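Local coordinates for ScaE cell-surface anchored scaffoldin protein (Ruminococcus flavefaciens, PDB 2ZF9) that probably binds dockerin modules through the type III cohesin module described here, linking cellulosomal proteins to the bacterial cell surface, at residues K31-T37 / M53-G59; Y64-H70 / E156-V162; E45-A49 / V133-A137; A26-P32 / L170-T175; F110-T114 / L126-V130. All coordinates share one frame. Residue numbers count along the deposited sequence, not the author numbering.

Contact 1 of 5, residues K31-T37 / M53-G59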
# COMPACT_ATOMS: atom_id res chain seq x y z
N LYS A 31 -1.28 -9.32 13.40
CA LYS A 31 -2.36 -8.90 12.50
C LYS A 31 -2.04 -7.50 11.99
O LYS A 31 -2.47 -6.48 12.58
CB LYS A 31 -3.73 -8.90 13.23
CG LYS A 31 -4.31 -10.33 13.50
CD LYS A 31 -5.71 -10.22 14.13
CE LYS A 31 -6.35 -11.61 14.31
NZ LYS A 31 -5.64 -12.34 15.41
N PRO A 32 -1.23 -7.43 10.91
CA PRO A 32 -0.91 -6.12 10.33
C PRO A 32 -2.08 -5.38 9.70
O PRO A 32 -3.03 -5.99 9.21
CB PRO A 32 0.15 -6.44 9.27
CG PRO A 32 0.68 -7.87 9.62
CD PRO A 32 -0.57 -8.54 10.21
N THR A 33 -2.04 -4.05 9.75
CA THR A 33 -2.94 -3.27 8.94
C THR A 33 -2.09 -2.47 8.00
O THR A 33 -1.22 -1.72 8.46
CB THR A 33 -3.79 -2.29 9.79
OG1 THR A 33 -4.55 -3.04 10.75
CG2 THR A 33 -4.75 -1.51 8.91
N LEU A 34 -2.36 -2.58 6.70
CA LEU A 34 -1.74 -1.69 5.73
C LEU A 34 -2.79 -0.69 5.35
O LEU A 34 -3.93 -1.07 5.04
CB LEU A 34 -1.32 -2.46 4.48
CG LEU A 34 -0.30 -3.58 4.68
CD1 LEU A 34 0.09 -4.13 3.31
CD2 LEU A 34 0.90 -3.03 5.43
N SER A 35 -2.42 0.59 5.37
CA SER A 35 -3.41 1.63 5.04
C SER A 35 -2.82 2.66 4.10
O SER A 35 -1.61 2.97 4.16
CB SER A 35 -3.97 2.29 6.32
OG SER A 35 -2.93 2.88 7.07
N ILE A 36 -3.67 3.18 3.21
CA ILE A 36 -3.27 4.26 2.29
C ILE A 36 -4.04 5.50 2.68
O ILE A 36 -5.21 5.42 3.09
CB ILE A 36 -3.53 3.87 0.85
CG1 ILE A 36 -2.59 2.71 0.45
CG2 ILE A 36 -3.43 5.10 -0.12
CD1 ILE A 36 -2.92 2.12 -0.94
N THR A 37 -3.37 6.64 2.55
CA THR A 37 -3.92 7.97 2.83
C THR A 37 -5.34 8.14 2.28
O THR A 37 -5.62 7.81 1.13
CB THR A 37 -3.00 9.08 2.22
OG1 THR A 37 -1.62 8.83 2.61
CG2 THR A 37 -3.44 10.47 2.70
N MSE A 53 0.98 10.81 -1.12
CA MSE A 53 0.24 9.68 -0.56
C MSE A 53 1.19 8.77 0.20
O MSE A 53 2.38 8.68 -0.15
CB MSE A 53 -0.43 8.91 -1.70
CG MSE A 53 -1.42 9.77 -2.56
SE MSE A 53 -2.98 10.29 -1.47
CE MSE A 53 -3.94 8.54 -1.54
N GLU A 54 0.68 8.10 1.23
CA GLU A 54 1.48 7.18 2.07
C GLU A 54 0.83 5.82 2.23
O GLU A 54 -0.37 5.72 2.51
CB GLU A 54 1.69 7.78 3.47
CG GLU A 54 2.54 9.06 3.45
CD GLU A 54 2.53 9.82 4.76
OE1 GLU A 54 1.53 9.75 5.54
OE2 GLU A 54 3.55 10.49 5.00
N LEU A 55 1.64 4.77 2.06
CA LEU A 55 1.27 3.44 2.49
C LEU A 55 1.90 3.22 3.85
O LEU A 55 3.13 3.26 3.99
CB LEU A 55 1.72 2.37 1.49
CG LEU A 55 1.57 0.88 1.85
CD1 LEU A 55 0.13 0.48 1.99
CD2 LEU A 55 2.21 0.02 0.73
N SER A 56 1.06 2.99 4.86
CA SER A 56 1.53 2.79 6.25
C SER A 56 1.29 1.38 6.77
O SER A 56 0.40 0.68 6.28
CB SER A 56 0.83 3.80 7.18
OG SER A 56 1.24 5.13 6.82
N VAL A 57 2.08 1.00 7.79
CA VAL A 57 1.99 -0.29 8.47
C VAL A 57 1.71 -0.04 9.95
O VAL A 57 2.30 0.85 10.56
CB VAL A 57 3.34 -1.06 8.41
CG1 VAL A 57 3.26 -2.36 9.21
CG2 VAL A 57 3.74 -1.39 6.97
N GLU A 58 0.78 -0.79 10.52
CA GLU A 58 0.51 -0.72 11.95
C GLU A 58 0.37 -2.14 12.43
O GLU A 58 -0.08 -3.02 11.68
CB GLU A 58 -0.81 0.03 12.18
CG GLU A 58 -0.94 0.61 13.57
CD GLU A 58 -2.31 1.27 13.84
OE1 GLU A 58 -2.78 2.10 13.01
OE2 GLU A 58 -2.90 0.95 14.90
N GLY A 59 0.83 -2.41 13.65
CA GLY A 59 0.57 -3.69 14.28
C GLY A 59 1.55 -4.77 13.90
O GLY A 59 1.30 -5.93 14.22
O HOH W 1 -0.43 -7.38 15.51
O HOH W 2 -2.89 -3.87 12.90
O HOH W 3 -1.19 9.10 5.15
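Strands 33-36 and 53-58 are paired as an antiparallel beta hairpin: their axes approach to 4.6 Å and their directions differ by 164°. Main-chain polar groups form two complete hydrogen-bonded pairs. Thr33 N gives to Glu58 O at 2.9 Å while Glu58 N returns to Thr33 O at 3.0 Å; Ser35 N gives to Ser56 O at 3.0 Å and Ser56 N to Ser35 O at 2.8 Å. At Thr37 the pattern changes. Its N still donates to Glu54 O at 3.1 Å, but Glu54 N is satisfied by the side-chain oxygen Thr37 OG1, 2.8 Å away. One water links that hydroxyl to Glu54 OE1. At the far end another receives from Lys31 N and gives to Gly59 O, and a third joins Lys31 O, Thr33 OG1 and Glu58 O. Lys31 NZ turns back to Ser28 O and Ala26 O.

The non-hydrogen-bonded pairs send apolar groups to the face opposite Thr33, Ser35, Ser56 and Glu58, into the cohesin beta-sandwich interior, where Ile36 and Leu55 touch Val147 and Leu34 and Val57 touch Phe159; Leu34 CD2 lies 3.6 Å from Val57 CG2 and Ile36 CG1 3.8 Å from Leu55 CD1. On the outer flank of 33-36, Leu34 and Ile36 bond through their backbones to Glu181 of strand 180-187; Met53 pairs with Phe129 of strand 124-132, while helix 166-178 packs on Pro32 and Leu34.

Contact 2 of 5, residues Y64-H70 / E156-V162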
# COMPACT_ATOMS: atom_id res chain seq x y z
N TYR A 64 8.13 -8.42 10.83
CA TYR A 64 8.18 -8.67 9.40
C TYR A 64 9.46 -8.14 8.78
O TYR A 64 10.22 -7.38 9.42
CB TYR A 64 6.93 -8.05 8.70
CG TYR A 64 7.03 -6.53 8.55
CD1 TYR A 64 6.71 -5.68 9.62
CD2 TYR A 64 7.46 -5.96 7.36
CE1 TYR A 64 6.83 -4.29 9.47
CE2 TYR A 64 7.59 -4.57 7.22
CZ TYR A 64 7.28 -3.75 8.29
OH TYR A 64 7.40 -2.39 8.18
N ALA A 65 9.69 -8.54 7.53
CA ALA A 65 10.80 -8.02 6.72
C ALA A 65 10.52 -8.09 5.21
O ALA A 65 10.88 -7.16 4.49
CB ALA A 65 12.09 -8.80 6.99
N ALA A 66 9.99 -9.23 4.75
CA ALA A 66 9.84 -9.50 3.32
C ALA A 66 8.46 -8.98 2.88
O ALA A 66 7.45 -9.49 3.37
CB ALA A 66 9.93 -10.96 3.05
N THR A 67 8.43 -7.98 2.00
CA THR A 67 7.14 -7.45 1.49
C THR A 67 7.22 -7.34 -0.03
O THR A 67 8.31 -7.19 -0.63
CB THR A 67 6.74 -6.05 2.06
OG1 THR A 67 7.61 -5.04 1.53
CG2 THR A 67 6.79 -6.04 3.60
N GLY A 68 6.06 -7.45 -0.65
CA GLY A 68 5.94 -7.25 -2.10
C GLY A 68 4.54 -6.69 -2.21
O GLY A 68 3.55 -7.39 -1.88
N LEU A 69 4.42 -5.42 -2.58
CA LEU A 69 3.12 -4.75 -2.49
C LEU A 69 2.85 -3.96 -3.74
O LEU A 69 3.63 -3.06 -4.08
CB LEU A 69 3.04 -3.87 -1.26
CG LEU A 69 3.16 -4.60 0.10
CD1 LEU A 69 3.33 -3.56 1.19
CD2 LEU A 69 1.91 -5.45 0.39
N HIS A 70 1.76 -4.31 -4.44
CA HIS A 70 1.38 -3.59 -5.64
C HIS A 70 0.36 -2.53 -5.27
O HIS A 70 -0.65 -2.82 -4.62
CB HIS A 70 0.76 -4.52 -6.68
CG HIS A 70 1.76 -5.38 -7.38
ND1 HIS A 70 2.11 -6.63 -6.93
CD2 HIS A 70 2.46 -5.19 -8.53
CE1 HIS A 70 2.99 -7.18 -7.76
NE2 HIS A 70 3.21 -6.32 -8.75
N GLU A 156 6.08 -11.43 -6.40
CA GLU A 156 4.94 -11.89 -5.62
C GLU A 156 4.47 -10.86 -4.62
O GLU A 156 5.29 -10.08 -4.07
CB GLU A 156 5.31 -13.14 -4.84
CG GLU A 156 5.44 -14.41 -5.66
CD GLU A 156 5.99 -15.52 -4.79
OE1 GLU A 156 5.20 -16.34 -4.28
OE2 GLU A 156 7.22 -15.51 -4.53
N ASP A 157 3.16 -10.89 -4.35
CA ASP A 157 2.59 -10.12 -3.28
C ASP A 157 2.83 -10.85 -1.96
O ASP A 157 2.44 -12.02 -1.77
CB ASP A 157 1.10 -9.88 -3.52
CG ASP A 157 0.83 -9.02 -4.79
OD1 ASP A 157 1.41 -7.92 -4.91
OD2 ASP A 157 0.03 -9.48 -5.63
N LEU A 158 3.50 -10.16 -1.05
CA LEU A 158 4.01 -10.78 0.16
C LEU A 158 3.96 -9.79 1.32
O LEU A 158 4.11 -8.59 1.14
CB LEU A 158 5.49 -11.19 0.01
CG LEU A 158 5.89 -12.27 -0.99
CD1 LEU A 158 7.40 -12.39 -0.95
CD2 LEU A 158 5.22 -13.63 -0.68
N PHE A 159 3.73 -10.32 2.52
CA PHE A 159 3.93 -9.52 3.72
C PHE A 159 4.21 -10.49 4.85
O PHE A 159 3.28 -11.06 5.42
CB PHE A 159 2.72 -8.64 4.07
CG PHE A 159 3.06 -7.61 5.11
CD1 PHE A 159 3.44 -6.35 4.73
CD2 PHE A 159 3.07 -7.94 6.47
CE1 PHE A 159 3.84 -5.38 5.69
CE2 PHE A 159 3.44 -6.97 7.43
CZ PHE A 159 3.85 -5.70 7.02
N THR A 160 5.48 -10.71 5.15
CA THR A 160 5.85 -11.91 5.91
C THR A 160 7.21 -11.70 6.57
O THR A 160 7.76 -10.61 6.48
CB THR A 160 5.83 -13.21 5.00
OG1 THR A 160 5.82 -14.38 5.82
CG2 THR A 160 6.97 -13.26 3.95
N ASN A 161 7.69 -12.73 7.28
CA ASN A 161 8.90 -12.60 8.09
C ASN A 161 10.10 -13.29 7.42
O ASN A 161 9.92 -13.91 6.36
CB ASN A 161 8.65 -13.08 9.54
CG ASN A 161 8.18 -14.53 9.63
OD1 ASN A 161 8.26 -15.28 8.65
ND2 ASN A 161 7.69 -14.93 10.81
N VAL A 162 11.30 -13.22 7.99
CA VAL A 162 12.43 -13.77 7.24
C VAL A 162 12.34 -15.29 7.06
O VAL A 162 12.71 -15.80 6.01
CB VAL A 162 13.84 -13.33 7.75
CG1 VAL A 162 13.96 -11.81 7.77
CG2 VAL A 162 14.16 -13.90 9.11
O HOH W 4 0.16 -6.25 -3.06
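An antiparallel ladder with a classic beta bulge joins strand 66-70 of the cohesin module to the short strand 158-160, their axes 4.3 Å apart at closest, with N-to-C directions 153° apart. Tyr64 opens the walk: its ring forms an offset stack with Phe159, centroids 4.6 Å apart and planes at 28°, while its hydroxyl bonds to Lys122 O. Ala65 and Ala66 make the bulge, since both amides reach one carbonyl: Ala65 N to Thr160 O is 3.0 Å and Ala66 N to Thr160 O is 3.1 Å. Ala65 CB also meets Val162 CG1 at 3.6 Å, and Ala66 O receives Thr160 N at 2.9 Å.

Thr67, in a non-hydrogen-bonded pair with Phe159, lays CG2 3.5 Å from Phe159 CD1; its own hydroxyl bonds to Thr114. Gly68 then restores the regular ladder, with Gly68 N to Leu158 O and Leu158 N to Gly68 O both 2.9 Å. A beta carbon here would fall about 2.1 Å from Glu156 O, so the tight approach depends on the missing side chain. Leu69 leads CD2 to within 3.9 Å of Leu158 O and packs on Leu55 and Phe176, toward the hydrophobic interior.

His70 closes the segment with a His-carboxylate hydrogen bond. Asp157 OD2 is held by Arg152, and His70 ND1 gives to Asp157 OD1 at a very short 2.5 Å, with an angle of 169°.

Contact 3 of 5, residues E45-A49 / V133-A137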
# COMPACT_ATOMS: atom_id res chain seq x y z
N GLU A 45 -8.39 23.70 -4.79
CA GLU A 45 -7.01 23.25 -4.96
C GLU A 45 -6.90 21.98 -5.80
O GLU A 45 -5.80 21.65 -6.26
CB GLU A 45 -6.33 23.02 -3.60
CG GLU A 45 -6.91 21.81 -2.87
CD GLU A 45 -6.34 21.61 -1.50
OE1 GLU A 45 -5.12 21.83 -1.32
OE2 GLU A 45 -7.10 21.21 -0.59
N ALA A 46 -8.01 21.26 -6.00
CA ALA A 46 -7.94 19.88 -6.56
C ALA A 46 -7.37 19.77 -7.97
O ALA A 46 -6.49 18.92 -8.19
CB ALA A 46 -9.30 19.15 -6.45
N PRO A 47 -7.87 20.58 -8.94
CA PRO A 47 -7.43 20.37 -10.31
C PRO A 47 -5.91 20.47 -10.44
O PRO A 47 -5.32 21.44 -9.96
CB PRO A 47 -8.14 21.51 -11.09
CG PRO A 47 -9.41 21.73 -10.28
CD PRO A 47 -8.89 21.65 -8.86
N ASN A 48 -5.30 19.44 -11.03
CA ASN A 48 -3.82 19.33 -11.18
C ASN A 48 -3.01 19.22 -9.90
O ASN A 48 -1.78 19.31 -9.96
CB ASN A 48 -3.23 20.47 -12.04
CG ASN A 48 -3.92 20.60 -13.36
OD1 ASN A 48 -3.98 19.65 -14.14
ND2 ASN A 48 -4.45 21.78 -13.62
N ALA A 49 -3.66 19.05 -8.76
CA ALA A 49 -2.96 18.92 -7.49
C ALA A 49 -2.02 17.71 -7.50
O ALA A 49 -2.36 16.64 -7.98
CB ALA A 49 -3.93 18.83 -6.35
N VAL A 133 -3.87 14.78 -9.57
CA VAL A 133 -5.31 14.82 -9.83
C VAL A 133 -5.55 15.47 -11.20
O VAL A 133 -4.81 16.38 -11.59
CB VAL A 133 -5.96 15.64 -8.70
CG1 VAL A 133 -7.45 15.87 -8.94
CG2 VAL A 133 -5.73 14.94 -7.36
N PRO A 134 -6.52 14.98 -11.98
CA PRO A 134 -6.72 15.57 -13.33
C PRO A 134 -7.24 17.01 -13.34
O PRO A 134 -7.80 17.50 -12.37
CB PRO A 134 -7.75 14.64 -13.98
CG PRO A 134 -8.45 13.96 -12.82
CD PRO A 134 -7.43 13.83 -11.73
N ALA A 135 -7.04 17.69 -14.47
CA ALA A 135 -7.42 19.09 -14.59
C ALA A 135 -8.96 19.27 -14.49
O ALA A 135 -9.45 20.33 -14.12
CB ALA A 135 -6.85 19.70 -15.89
N ASP A 136 -9.71 18.20 -14.73
CA ASP A 136 -11.17 18.31 -14.73
C ASP A 136 -11.84 17.95 -13.42
O ASP A 136 -13.06 17.86 -13.37
CB ASP A 136 -11.76 17.49 -15.91
CG ASP A 136 -11.51 15.99 -15.77
OD1 ASP A 136 -10.61 15.60 -15.00
OD2 ASP A 136 -12.22 15.21 -16.45
N ALA A 137 -11.06 17.73 -12.36
CA ALA A 137 -11.61 17.33 -11.07
C ALA A 137 -12.71 18.29 -10.61
O ALA A 137 -12.53 19.52 -10.68
CB ALA A 137 -10.51 17.23 -10.01
O HOH W 5 -3.34 16.78 -13.99
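Val133 points its side chain at the facing loop, where its CG1 methyl lies 3.3 Å from Ala46 O and its CG2 methyl 4.4 Å from Ala49 CB. Two beta turns meet here: a type II turn from Ala46 to Ala49, closed by Ala49 N to Ala46 O at 2.9 Å, and a type I turn from Pro134 to Ala137, closed by Ala137 N to Pro134 O at 3.3 Å. Asn48 takes the type II turn's third position, phi 64°.

A clear backbone bond runs from Val133 N to Ala49 O, 2.9 Å and 165°; Asn48 N to Pro134 O is weak at 3.4 Å. Pro47 CB sits 3.5 Å from Ala135 O, and Ala46 CB is 4.2 Å from Ala137 CB. A water donates to Asn48 OD1 at 2.9 Å and to Val133 O at 2.8 Å.

Leu41, Ile185 and Tyr143 pack on Val133, and 319 Å² is buried between the loop joining strands 33-41 and 50-58 and the loop after 124-132. The Val133-Ala49 bond lies just past the paired ends of strands 50-58 and 124-132, extending their antiparallel pairing. The chemistry implies a chiefly main-chain junction, supplemented by small apolar side chains and water.

Contact 4 of 5, residues A26-P32 / L170-T175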
# COMPACT_ATOMS: atom_id res chain seq x y z
N ALA A 26 -7.94 -15.94 11.55
CA ALA A 26 -8.30 -15.05 12.66
C ALA A 26 -7.49 -15.34 13.94
O ALA A 26 -7.49 -14.53 14.85
CB ALA A 26 -9.82 -15.12 12.92
N SER A 27 -6.82 -16.50 14.00
CA SER A 27 -5.91 -16.84 15.10
C SER A 27 -4.50 -16.23 14.91
O SER A 27 -3.62 -16.44 15.75
CB SER A 27 -5.76 -18.36 15.27
OG SER A 27 -4.94 -18.93 14.22
N SER A 28 -4.28 -15.51 13.81
CA SER A 28 -2.92 -14.98 13.56
C SER A 28 -2.40 -14.19 14.75
O SER A 28 -3.03 -13.23 15.15
CB SER A 28 -2.89 -14.09 12.30
OG SER A 28 -1.56 -13.65 12.08
N PRO A 29 -1.26 -14.59 15.34
CA PRO A 29 -0.74 -13.78 16.45
C PRO A 29 -0.42 -12.34 15.99
O PRO A 29 -0.66 -11.38 16.74
CB PRO A 29 0.53 -14.52 16.89
CG PRO A 29 0.42 -15.88 16.33
CD PRO A 29 -0.45 -15.81 15.10
N VAL A 30 0.09 -12.17 14.76
CA VAL A 30 0.43 -10.83 14.26
C VAL A 30 -0.63 -10.46 13.21
O VAL A 30 -0.90 -11.25 12.28
CB VAL A 30 1.84 -10.76 13.65
CG1 VAL A 30 2.16 -9.31 13.21
CG2 VAL A 30 2.89 -11.25 14.63
N LYS A 31 -1.28 -9.32 13.40
CA LYS A 31 -2.36 -8.90 12.50
C LYS A 31 -2.04 -7.50 11.99
O LYS A 31 -2.47 -6.48 12.58
CB LYS A 31 -3.73 -8.90 13.23
CG LYS A 31 -4.31 -10.33 13.50
CD LYS A 31 -5.71 -10.22 14.13
CE LYS A 31 -6.35 -11.61 14.31
NZ LYS A 31 -5.64 -12.34 15.41
N PRO A 32 -1.23 -7.43 10.91
CA PRO A 32 -0.91 -6.12 10.33
C PRO A 32 -2.08 -5.38 9.70
O PRO A 32 -3.03 -5.99 9.21
CB PRO A 32 0.15 -6.44 9.27
CG PRO A 32 0.68 -7.87 9.62
CD PRO A 32 -0.57 -8.54 10.21
N LEU A 170 0.61 -16.81 8.50
CA LEU A 170 -0.64 -16.35 9.10
C LEU A 170 -0.75 -14.83 9.01
O LEU A 170 -1.82 -14.31 8.75
CB LEU A 170 -0.71 -16.75 10.59
CG LEU A 170 -1.15 -18.19 10.87
CD1 LEU A 170 -0.93 -18.56 12.36
CD2 LEU A 170 -2.63 -18.43 10.49
N MSE A 171 0.34 -14.12 9.32
CA MSE A 171 0.29 -12.66 9.27
C MSE A 171 0.09 -12.22 7.81
O MSE A 171 -0.59 -11.23 7.56
CB MSE A 171 1.57 -12.05 9.89
CG MSE A 171 2.77 -12.06 8.99
SE MSE A 171 4.30 -10.99 9.73
CE MSE A 171 3.59 -9.72 10.52
N GLN A 172 0.68 -12.94 6.85
CA GLN A 172 0.45 -12.59 5.44
C GLN A 172 -1.02 -12.82 5.04
O GLN A 172 -1.63 -11.99 4.37
CB GLN A 172 1.32 -13.45 4.52
CG GLN A 172 1.25 -13.05 3.05
CD GLN A 172 2.41 -13.65 2.29
OE1 GLN A 172 3.53 -13.17 2.38
NE2 GLN A 172 2.14 -14.74 1.59
N ALA A 173 -1.57 -13.97 5.41
CA ALA A 173 -2.96 -14.28 5.13
C ALA A 173 -3.85 -13.22 5.78
O ALA A 173 -4.79 -12.73 5.14
CB ALA A 173 -3.32 -15.68 5.63
N TRP A 174 -3.56 -12.85 7.04
CA TRP A 174 -4.35 -11.80 7.68
C TRP A 174 -4.24 -10.51 6.85
O TRP A 174 -5.25 -9.85 6.59
CB TRP A 174 -3.91 -11.51 9.15
CG TRP A 174 -4.69 -10.33 9.67
CD1 TRP A 174 -4.37 -9.01 9.56
CD2 TRP A 174 -6.00 -10.38 10.27
NE1 TRP A 174 -5.39 -8.23 10.10
CE2 TRP A 174 -6.40 -9.05 10.53
CE3 TRP A 174 -6.86 -11.44 10.63
CZ2 TRP A 174 -7.64 -8.74 11.12
CZ3 TRP A 174 -8.10 -11.14 11.22
CH2 TRP A 174 -8.46 -9.80 11.49
N THR A 175 -3.03 -10.14 6.47
CA THR A 175 -2.83 -8.85 5.82
C THR A 175 -3.70 -8.70 4.56
O THR A 175 -4.39 -7.70 4.39
CB THR A 175 -1.37 -8.72 5.42
OG1 THR A 175 -0.59 -8.61 6.59
CG2 THR A 175 -1.12 -7.44 4.57
O HOH W 6 -5.88 -5.50 10.63
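A connecting loop, 26-32, wraps over one side of the module's long helix, 166-178, with Trp174 as the main platform. Lys31 lies along that indole: its CD stands 3.6 Å from the centroid of the Trp174 six-membered ring, 1° off the normal, a CH-pi contact over the face. Lys31 NZ is 5.3 Å from the same centroid, at most a weak cation-pi attraction at that length; the amine's hydrogen bonds go to Ser28 O at 2.8 Å and Ala26 O at 2.9 Å. The loop leads into strand 33-41, so the contact packs the helix over one end of the cohesin beta-sandwich interior, where Pro32 also touches Phe159. Pro32 CG meets Thr175 OG1 at 3.4 Å, and Pro29 CD meets Leu170 CD1 at 3.9 Å. Ser28 OG, 3.5 Å from Leu170 CB, bonds within its own loop to Val30 O at 2.5 Å. Trp174 NE1 donates to a water 2.8 Å away, which gives in turn to Pro32 O at 3.2 Å.

Contact 5 of 5, residues F110-T114 / L126-V130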
# COMPACT_ATOMS: atom_id res chain seq x y z
N PHE A 110 2.13 0.53 -9.45
CA PHE A 110 3.56 0.29 -9.28
C PHE A 110 3.78 -0.79 -8.20
O PHE A 110 2.89 -1.16 -7.45
CB PHE A 110 4.34 1.61 -8.98
CG PHE A 110 3.96 2.29 -7.68
CD1 PHE A 110 2.85 3.15 -7.63
CD2 PHE A 110 4.71 2.09 -6.52
CE1 PHE A 110 2.47 3.80 -6.45
CE2 PHE A 110 4.36 2.74 -5.32
CZ PHE A 110 3.25 3.60 -5.26
N PHE A 111 4.99 -1.31 -8.17
CA PHE A 111 5.32 -2.41 -7.29
C PHE A 111 6.39 -1.96 -6.32
O PHE A 111 7.36 -1.26 -6.72
CB PHE A 111 5.81 -3.62 -8.10
CG PHE A 111 6.28 -4.78 -7.25
CD1 PHE A 111 5.38 -5.45 -6.39
CD2 PHE A 111 7.59 -5.23 -7.33
CE1 PHE A 111 5.80 -6.56 -5.62
CE2 PHE A 111 8.04 -6.31 -6.58
CZ PHE A 111 7.16 -6.99 -5.73
N THR A 112 6.22 -2.34 -5.06
CA THR A 112 7.25 -2.06 -4.04
C THR A 112 7.66 -3.37 -3.39
O THR A 112 6.85 -4.28 -3.28
CB THR A 112 6.70 -1.12 -2.93
OG1 THR A 112 5.60 -1.77 -2.25
CG2 THR A 112 6.29 0.27 -3.54
N ALA A 113 8.91 -3.46 -2.93
CA ALA A 113 9.41 -4.71 -2.30
C ALA A 113 10.44 -4.35 -1.25
O ALA A 113 11.14 -3.35 -1.38
CB ALA A 113 10.05 -5.69 -3.35
N THR A 114 10.44 -5.10 -0.15
CA THR A 114 11.43 -4.92 0.92
C THR A 114 11.91 -6.30 1.33
O THR A 114 11.24 -7.32 1.11
CB THR A 114 10.86 -4.22 2.18
OG1 THR A 114 9.91 -5.08 2.83
CG2 THR A 114 10.23 -2.83 1.87
N LEU A 126 5.61 3.23 5.26
CA LEU A 126 6.49 2.35 4.52
C LEU A 126 6.94 3.01 3.21
O LEU A 126 8.16 3.00 2.87
CB LEU A 126 5.78 1.00 4.28
CG LEU A 126 6.62 -0.21 3.87
CD1 LEU A 126 7.45 -0.68 5.03
CD2 LEU A 126 5.73 -1.37 3.30
N TRP A 127 5.98 3.58 2.46
CA TRP A 127 6.31 4.22 1.19
C TRP A 127 5.54 5.50 1.06
O TRP A 127 4.37 5.58 1.49
CB TRP A 127 5.98 3.32 0.01
CG TRP A 127 6.81 2.14 -0.07
CD1 TRP A 127 6.49 0.86 0.34
CD2 TRP A 127 8.13 2.07 -0.63
NE1 TRP A 127 7.55 0.02 0.11
CE2 TRP A 127 8.56 0.74 -0.50
CE3 TRP A 127 8.99 3.02 -1.23
CZ2 TRP A 127 9.83 0.30 -0.95
CZ3 TRP A 127 10.24 2.59 -1.68
CH2 TRP A 127 10.64 1.24 -1.54
N SER A 128 6.19 6.51 0.50
CA SER A 128 5.53 7.73 0.15
C SER A 128 5.63 7.92 -1.38
O SER A 128 6.62 7.56 -1.99
CB SER A 128 6.23 8.86 0.94
OG SER A 128 5.87 10.10 0.43
N PHE A 129 4.62 8.52 -2.00
CA PHE A 129 4.58 8.68 -3.46
C PHE A 129 3.60 9.80 -3.81
O PHE A 129 2.82 10.23 -2.96
CB PHE A 129 4.19 7.35 -4.18
CG PHE A 129 2.88 6.73 -3.68
CD1 PHE A 129 2.83 6.05 -2.47
CD2 PHE A 129 1.69 6.86 -4.44
CE1 PHE A 129 1.64 5.46 -2.02
CE2 PHE A 129 0.49 6.27 -3.99
CZ PHE A 129 0.47 5.59 -2.78
N VAL A 130 3.67 10.28 -5.04
CA VAL A 130 2.89 11.45 -5.44
C VAL A 130 1.97 11.09 -6.60
O VAL A 130 2.45 10.57 -7.62
CB VAL A 130 3.83 12.64 -5.87
CG1 VAL A 130 3.04 13.84 -6.42
CG2 VAL A 130 4.69 13.10 -4.68
O HOH W 7 7.03 -2.93 0.02
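Strands 110-114 and 126-130 face each other across the interior of the cohesin beta-sandwich. Their axes come no nearer than 9.2 Å, a spacing for side-chain packing rather than backbone pairing, and their directions differ by 149°. Each joins different neighbours: 110-114 bonds through its backbone to Leu69 and Thr67 of strand 66-73 and to Glu103 and Lys101 of strand 99-106, whereas 124-132 pairs with 50-58. A classic beta bulge at Leu126 and Trp127 lies opposite Leu55 on that strand.

The aromatic interaction is a T-shaped pair. Phe110 turns its edge to the face of Phe129, with centroids 5.0 Å apart, planes at 66° and Phe110 CZ 3.5 Å from Phe129 CG. Ile71 of strand 66-73 touches both rings.

A CH-pi contact supplies the second kind. Thr112 CB stands over the Trp127 five-membered ring, 3.7 Å from its centroid and 27° off the normal. Two plain van der Waals neighbours flank the indole: Thr114 CG2 approaches Trp127 CZ2 at 4.2 Å, and Ala113 O lies 3.9 Å from CZ2 of Trp127.

Polar linkage passes through water. Thr112 OG1, already hydrogen-bonded to Leu69 O, accepts from a water at 2.9 Å, and Trp127 NE1 donates a hydrogen bond to that same water at 3.0 Å.

Overall arrangement
Contacts 2, 4 and 5 are buried, contacts 1 and 3 partly so; contacts 1 and 5 lie about 7 Å from the chain centre, contact 3, farthest out, about 23 Å. Chemistry follows place: contacts 1 and 2 are backbone ladders, contact 5 is aromatic and apolar packing in the interior, and contact 3 relies on main-chain bonds, small side chains and water. Met53 N bonds to Phe129 O between contacts 1 and 5, Leu69 N to Thr112 O between 2 and 5, so contact 5 lies between strands that neighbour one member of each ladder. Contacts 1 and 4 share Lys31 and Pro32. Contacts 3 and 4 lie at opposite ends, centres about 38 Å apart.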